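Local coordinates for 43.8 kDa insecticidal crystal protein (Bacillus thuringiensis, PDB 4JP0) that acts with its partner Cry34Ab1 as a binary insecticidal toxin against western corn rootworm, probably targeting the larval midgut epithelium, at residues A[75-80]-A[108-113]; A[91-94]-A[99-102]. All coordinates share one frame; numbering follows the deposited sequence. Where two conformers were deposited one is given.

How the interactions relate
Both interactions lie in the ricin B-type lectin region of the chain, which has a beta-trefoil fold, and their centres are about 13 Å apart. Interaction 2 is a hairpin formed by residues lying between the two segments of interaction 1; in chain order strand 76-80 is followed by 91-96, and 99-104 by 109-112. The two contacts touch directly. Leu110 N is 2.8 Å from Ile102 O, a probable hydrogen bond between backbones, and Val109 CG1 meets Val101 CG1 at 3.5 Å. From the other segment of interaction 1, Ile77 CD1 reaches Trp91 CH2 at 3.6 Å. Ile77 and Leu110 of interaction 1 thus each also meet the hairpin of interaction 2.

Interaction 1 (A[75-80]-A[108-113]); sequences DKINVS and KVLTAG
The carboxylate of Asp75 is the flat group here, and the ammonium of Lys108 approaches its OD1 on the syn side, 18° out of the carboxylate plane. Lys108 NZ lies 2.9 Å from Asp75 OD1, which makes the pair a hydrogen-bonded salt bridge. One water closes a small ring: it donates to Asp75 OD2 at 3.0 Å and accepts from Lys108 NZ, so both carboxylate oxygens are linked to one ammonium. The extended lysine chain brings its methylenes along too, with Lys108 CD 3.6 Å from Asp75 OD1. Between the two segments the backbones stay apart, the nearest CA atoms, of Asp75 and Lys108, being 8.4 Å from each other. Segments 75-80 and 108-113 belong to two hairpins of the beta-trefoil, 69-73/76-80 and 109-112/121-124, and meet through side chains; a backbone hydrogen bond between Asp75 and Leu123 also ties the hairpins together. Deeper in, Ile77 CG1 meets Leu110 CD1 at 4.2 Å, the two buried chains crossing at about a right angle. With Leu110 CG roughly opposite the backbone N (chi1 -151°), the second torsion (64°) sets where CD1 meets the isoleucine. Trp70 and Ile121 also touch Leu110, while Val72 and Leu123 touch Ile77.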
ATOM      1  N   ASP A  75     -20.756 -19.306  15.751  1.00 20.34           N
ATOM      2  CA  ASP A  75     -21.607 -19.763  14.647  1.00 21.34           C
ATOM      3  C   ASP A  75     -22.682 -18.815  14.224  1.00 20.26           C
ATOM      4  O   ASP A  75     -23.496 -19.166  13.382  1.00 19.07           O
ATOM      5  CB  ASP A  75     -22.241 -21.124  14.949  1.00 21.68           C
ATOM      6  CG  ASP A  75     -21.203 -22.177  15.280  1.00 26.75           C
ATOM      7  OD1 ASP A  75     -20.154 -22.261  14.627  1.00 26.42           O
ATOM      8  OD2 ASP A  75     -21.477 -22.973  16.322  1.00 29.40           O
ATOM      9  N   LYS A  76     -22.709 -17.628  14.822  1.00 18.67           N
ATOM     10  CA  LYS A  76     -23.701 -16.637  14.424  1.00 19.49           C
ATOM     11  C   LYS A  76     -22.953 -15.535  13.705  1.00 17.93           C
ATOM     12  O   LYS A  76     -21.734 -15.428  13.865  1.00 17.57           O
ATOM     13  CB  LYS A  76     -24.414 -16.092  15.662  1.00 20.57           C
ATOM     14  CG  LYS A  76     -25.193 -17.168  16.414  1.00 22.60           C
ATOM     15  CD  LYS A  76     -25.541 -16.784  17.841  1.00 29.49           C
ATOM     16  CE  LYS A  76     -24.439 -17.058  18.856  1.00 28.72           C
ATOM     17  NZ  LYS A  76     -24.297 -18.497  19.209  1.00 26.99           N
ATOM     18  N   ILE A  77     -23.657 -14.715  12.920  1.00 15.33           N
ATOM     19  CA  ILE A  77     -23.000 -13.649  12.203  1.00 16.29           C
ATOM     20  C   ILE A  77     -23.587 -12.336  12.671  1.00 15.85           C
ATOM     21  O   ILE A  77     -24.817 -12.199  12.768  1.00 14.74           O
ATOM     22  CB  ILE A  77     -23.267 -13.714  10.664  1.00 15.95           C
ATOM     23  CG1 ILE A  77     -22.917 -15.083  10.067  1.00 20.41           C
ATOM     24  CG2 ILE A  77     -22.485 -12.601  10.007  1.00 16.94           C
ATOM     25  CD1 ILE A  77     -21.546 -15.557  10.440  1.00 27.67           C
ATOM     26  N   ASN A  78     -22.721 -11.380  12.957  1.00 15.46           N
ATOM     27  CA  ASN A  78     -23.152 -10.032  13.192  1.00 16.38           C
ATOM     28  C   ASN A  78     -22.220  -9.126  12.403  1.00 17.04           C
ATOM     29  O   ASN A  78     -21.391  -9.623  11.629  1.00 17.72           O
ATOM     30  CB  ASN A  78     -23.154  -9.691  14.715  1.00 17.12           C
ATOM     31  CG  ASN A  78     -21.768  -9.553  15.269  1.00 19.86           C
ATOM     32  OD1 ASN A  78     -20.791  -9.831  14.585  1.00 21.17           O
ATOM     33  ND2 ASN A  78     -21.662  -9.093  16.518  1.00 26.45           N
ATOM     34  N   VAL A  79     -22.409  -7.807  12.490  1.00 16.43           N
ATOM     35  CA  VAL A  79     -21.437  -6.928  11.857  1.00 15.65           C
ATOM     36  C   VAL A  79     -20.601  -6.282  12.945  1.00 16.01           C
ATOM     37  O   VAL A  79     -21.151  -5.838  13.982  1.00 16.35           O
ATOM     38  CB  VAL A  79     -22.057  -5.862  10.909  1.00 16.22           C
ATOM     39  CG1 VAL A  79     -22.528  -6.495   9.608  1.00 15.51           C
ATOM     40  CG2 VAL A  79     -23.224  -5.030  11.623  1.00 14.11           C
ATOM     41  N   SER A  80     -19.277  -6.265  12.733  1.00 15.10           N
ATOM     42  CA  SER A  80     -18.377  -5.661  13.711  1.00 15.46           C
ATOM     43  C   SER A  80     -17.328  -4.822  12.999  1.00 15.99           C
ATOM     44  O   SER A  80     -17.103  -4.961  11.794  1.00 15.38           O
ATOM     45  CB  SER A  80     -17.631  -6.734  14.526  0.34 15.91           C
ATOM     46  OG  SER A  80     -18.498  -7.636  15.185  0.34 14.87           O
ATOM     47  N   LYS A 108     -16.554 -23.468   8.211  1.00 16.26           N
ATOM     48  CA  LYS A 108     -18.008 -23.695   8.181  1.00 16.83           C
ATOM     49  C   LYS A 108     -18.645 -22.828   7.104  1.00 16.22           C
ATOM     50  O   LYS A 108     -18.014 -21.884   6.629  1.00 15.05           O
ATOM     51  CB  LYS A 108     -18.638 -23.393   9.542  1.00 16.16           C
ATOM     52  CG  LYS A 108     -18.018 -24.287  10.644  1.00 19.36           C
ATOM     53  CD  LYS A 108     -18.727 -24.191  11.996  1.00 19.43           C
ATOM     54  CE  LYS A 108     -17.773 -24.504  13.151  1.00 20.82           C
ATOM     55  NZ  LYS A 108     -18.482 -24.586  14.463  1.00 21.21           N
ATOM     56  N   VAL A 109     -19.900 -23.115   6.757  1.00 14.38           N
ATOM     57  CA  VAL A 109     -20.525 -22.406   5.654  1.00 14.07           C
ATOM     58  C   VAL A 109     -21.843 -21.810   6.093  1.00 14.38           C
ATOM     59  O   VAL A 109     -22.504 -22.325   6.998  1.00 13.50           O
ATOM     60  CB  VAL A 109     -20.718 -23.324   4.399  1.00 13.76           C
ATOM     61  CG1 VAL A 109     -19.376 -23.936   3.892  1.00 15.23           C
ATOM     62  CG2 VAL A 109     -21.755 -24.475   4.689  1.00 14.54           C
ATOM     63  N   LEU A 110     -22.221 -20.720   5.431  1.00 14.11           N
ATOM     64  CA  LEU A 110     -23.463 -20.005   5.724  1.00 14.69           C
ATOM     65  C   LEU A 110     -24.651 -20.929   5.455  1.00 14.25           C
ATOM     66  O   LEU A 110     -24.783 -21.490   4.352  1.00 14.02           O
ATOM     67  CB  LEU A 110     -23.563 -18.818   4.772  1.00 15.76           C
ATOM     68  CG  LEU A 110     -24.317 -17.599   5.230  1.00 19.14           C
ATOM     69  CD1 LEU A 110     -23.536 -17.029   6.441  1.00 23.85           C
ATOM     70  CD2 LEU A 110     -24.469 -16.554   4.072  1.00 19.85           C
ATOM     71  N   THR A 111     -25.524 -21.061   6.449  1.00 13.98           N
ATOM     72  CA  THR A 111     -26.664 -21.967   6.385  1.00 14.40           C
ATOM     73  C   THR A 111     -27.967 -21.326   6.910  1.00 14.88           C
ATOM     74  O   THR A 111     -28.010 -20.805   8.036  1.00 16.50           O
ATOM     75  CB  THR A 111     -26.318 -23.156   7.256  1.00 14.80           C
ATOM     76  OG1 THR A 111     -25.074 -23.724   6.791  1.00 15.67           O
ATOM     77  CG2 THR A 111     -27.314 -24.264   7.094  1.00 15.24           C
ATOM     78  N   ALA A 112     -29.036 -21.360   6.120  1.00 14.19           N
ATOM     79  CA  ALA A 112     -30.321 -20.860   6.585  1.00 14.56           C
ATOM     80  C   ALA A 112     -31.001 -21.885   7.463  1.00 15.71           C
ATOM     81  O   ALA A 112     -31.067 -23.071   7.115  1.00 15.63           O
ATOM     82  CB  ALA A 112     -31.239 -20.512   5.394  1.00 14.32           C
ATOM     83  N   GLY A 113     -31.505 -21.423   8.606  1.00 15.48           N
ATOM     84  CA  GLY A 113     -32.313 -22.268   9.509  1.00 15.77           C
ATOM     85  C   GLY A 113     -33.636 -22.583   8.846  1.00 16.43           C
ATOM     86  O   GLY A 113     -34.066 -21.862   7.945  1.00 14.70           O
TER
HETATM   87  O   HOH W   1     -20.860 -25.564  14.914  1.00 33.06           O

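Interaction 2 (A[91-94]-A[99-102]); sequences WQIK and SYVI
Segments 91-94 and 99-102 run antiparallel, their axes 4.7 Å apart at closest approach and their directions 156° from each other. They belong to the beta hairpin of strands 91-96 and 99-104 in the beta-trefoil. Lys94 and Val101 make the hydrogen-bonded pair: Lys94 N donates to Val101 O at 2.8 Å (173° at the hydrogen), and Val101 N returns a bond to Lys94 O at 2.9 Å. Ile93 and Ile102 form the adjoining non-hydrogen-bonded pair. On their face of the sheet, Ile102 CG2 packs obliquely against the Trp91 indole, 3.6 Å from Trp91 CE3, and Ile93 CG2 comes obliquely to the Tyr100 ring, 3.7 Å from Tyr100 CD2. At the edge of that phenol ring, near its plane, sits Lys94 O, which also takes a CA-H...O contact from Tyr100 CA at 3.3 Å. On the other face, that of Lys94 and Val101, the ammonium of Lys94 forms a salt bridge with Glu126 and a hydrogen bond with Gln103. The bend at its third torsion (chi3 -67°) folds the aliphatic chain over its strand partner, placing Lys94 CE 3.6 Å from Val101 CG1.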
ATOM      1  N   TRP A  91     -13.901 -14.388   4.284  1.00 16.18           N
ATOM      2  CA  TRP A  91     -14.822 -15.316   3.627  1.00 16.64           C
ATOM      3  C   TRP A  91     -14.282 -15.810   2.300  1.00 17.61           C
ATOM      4  O   TRP A  91     -13.471 -15.129   1.655  1.00 16.28           O
ATOM      5  CB  TRP A  91     -16.180 -14.607   3.364  1.00 16.38           C
ATOM      6  CG  TRP A  91     -16.767 -14.082   4.642  1.00 16.66           C
ATOM      7  CD1 TRP A  91     -16.519 -12.885   5.227  1.00 16.46           C
ATOM      8  CD2 TRP A  91     -17.651 -14.785   5.506  1.00 16.43           C
ATOM      9  NE1 TRP A  91     -17.206 -12.790   6.411  1.00 16.23           N
ATOM     10  CE2 TRP A  91     -17.921 -13.948   6.600  1.00 17.14           C
ATOM     11  CE3 TRP A  91     -18.258 -16.046   5.454  1.00 15.88           C
ATOM     12  CZ2 TRP A  91     -18.780 -14.321   7.639  1.00 17.50           C
ATOM     13  CZ3 TRP A  91     -19.112 -16.418   6.482  1.00 16.49           C
ATOM     14  CH2 TRP A  91     -19.346 -15.573   7.565  1.00 17.44           C
ATOM     15  N   GLN A  92     -14.749 -17.001   1.902  1.00 17.76           N
ATOM     16  CA  GLN A  92     -14.537 -17.538   0.570  1.00 19.22           C
ATOM     17  C   GLN A  92     -15.908 -17.631  -0.041  1.00 19.26           C
ATOM     18  O   GLN A  92     -16.859 -17.955   0.668  1.00 18.42           O
ATOM     19  CB  GLN A  92     -13.907 -18.941   0.611  1.00 20.23           C
ATOM     20  CG  GLN A  92     -12.446 -18.925   0.961  1.00 25.10           C
ATOM     21  CD  GLN A  92     -11.874 -20.320   1.057  1.00 31.44           C
ATOM     22  OE1 GLN A  92     -11.324 -20.688   2.089  1.00 38.31           O
ATOM     23  NE2 GLN A  92     -12.021 -21.118  -0.017  1.00 34.15           N
ATOM     24  N   ILE A  93     -16.043 -17.302  -1.328  1.00 19.04           N
ATOM     25  CA  ILE A  93     -17.341 -17.434  -2.005  1.00 20.20           C
ATOM     26  C   ILE A  93     -17.102 -18.359  -3.173  1.00 21.64           C
ATOM     27  O   ILE A  93     -16.351 -18.038  -4.081  1.00 22.65           O
ATOM     28  CB  ILE A  93     -17.831 -16.054  -2.442  1.00 21.08           C
ATOM     29  CG1 ILE A  93     -17.985 -15.177  -1.206  1.00 19.50           C
ATOM     30  CG2 ILE A  93     -19.159 -16.137  -3.138  1.00 19.96           C
ATOM     31  CD1 ILE A  93     -18.474 -13.771  -1.558  1.00 23.85           C
ATOM     32  N   LYS A  94     -17.709 -19.537  -3.119  1.00 20.93           N
ATOM     33  CA  LYS A  94     -17.373 -20.629  -4.008  1.00 22.55           C
ATOM     34  C   LYS A  94     -18.536 -20.924  -4.933  1.00 22.39           C
ATOM     35  O   LYS A  94     -19.609 -21.243  -4.465  1.00 20.46           O
ATOM     36  CB  LYS A  94     -17.117 -21.884  -3.150  1.00 22.15           C
ATOM     37  CG  LYS A  94     -16.166 -21.675  -1.952  1.00 25.93           C
ATOM     38  CD  LYS A  94     -15.735 -23.026  -1.274  1.00 25.54           C
ATOM     39  CE  LYS A  94     -16.936 -23.740  -0.588  1.00 26.45           C
ATOM     40  NZ  LYS A  94     -16.614 -25.161  -0.110  1.00 29.07           N
ATOM     41  N   SER A  99     -25.505 -21.226  -7.974  1.00 28.04           N
ATOM     42  CA  SER A  99     -25.483 -20.400  -6.776  1.00 24.66           C
ATOM     43  C   SER A  99     -24.075 -20.355  -6.180  1.00 23.66           C
ATOM     44  O   SER A  99     -23.126 -20.607  -6.840  1.00 24.62           O
ATOM     45  CB  SER A  99     -26.486 -20.932  -5.785  1.00 24.97           C
ATOM     46  OG  SER A  99     -27.785 -20.855  -6.272  1.00 24.15           O
ATOM     47  N   TYR A 100     -23.978 -20.047  -4.924  1.00 20.31           N
ATOM     48  CA  TYR A 100     -22.683 -19.989  -4.265  1.00 19.69           C
ATOM     49  C   TYR A 100     -22.732 -20.524  -2.858  1.00 18.39           C
ATOM     50  O   TYR A 100     -23.735 -20.402  -2.178  1.00 16.92           O
ATOM     51  CB  TYR A 100     -22.224 -18.535  -4.115  1.00 19.66           C
ATOM     52  CG  TYR A 100     -21.914 -17.799  -5.391  1.00 20.61           C
ATOM     53  CD1 TYR A 100     -22.853 -16.958  -5.981  1.00 22.69           C
ATOM     54  CD2 TYR A 100     -20.676 -17.913  -5.995  1.00 21.13           C
ATOM     55  CE1 TYR A 100     -22.568 -16.255  -7.133  1.00 25.87           C
ATOM     56  CE2 TYR A 100     -20.383 -17.201  -7.155  1.00 26.47           C
ATOM     57  CZ  TYR A 100     -21.330 -16.380  -7.722  1.00 27.67           C
ATOM     58  OH  TYR A 100     -21.032 -15.687  -8.891  1.00 29.36           O
ATOM     59  N   VAL A 101     -21.617 -21.091  -2.420  1.00 17.37           N
ATOM     60  CA  VAL A 101     -21.448 -21.487  -1.029  1.00 17.71           C
ATOM     61  C   VAL A 101     -20.586 -20.402  -0.412  1.00 17.65           C
ATOM     62  O   VAL A 101     -19.572 -19.975  -1.032  1.00 17.58           O
ATOM     63  CB  VAL A 101     -20.720 -22.850  -0.918  1.00 18.05           C
ATOM     64  CG1 VAL A 101     -20.305 -23.161   0.556  1.00 17.24           C
ATOM     65  CG2 VAL A 101     -21.614 -23.960  -1.501  1.00 20.95           C
ATOM     66  N   ILE A 102     -20.989 -19.909   0.761  1.00 15.00           N
ATOM     67  CA  ILE A 102     -20.245 -18.841   1.420  1.00 14.82           C
ATOM     68  C   ILE A 102     -19.600 -19.464   2.629  1.00 15.07           C
ATOM     69  O   ILE A 102     -20.268 -19.931   3.541  1.00 14.13           O
ATOM     70  CB  ILE A 102     -21.162 -17.630   1.772  1.00 14.94           C
ATOM     71  CG1 ILE A 102     -21.696 -17.011   0.478  1.00 14.78           C
ATOM     72  CG2 ILE A 102     -20.363 -16.590   2.544  1.00 15.12           C
ATOM     73  CD1 ILE A 102     -22.884 -16.008   0.642  1.00 13.89           C
TER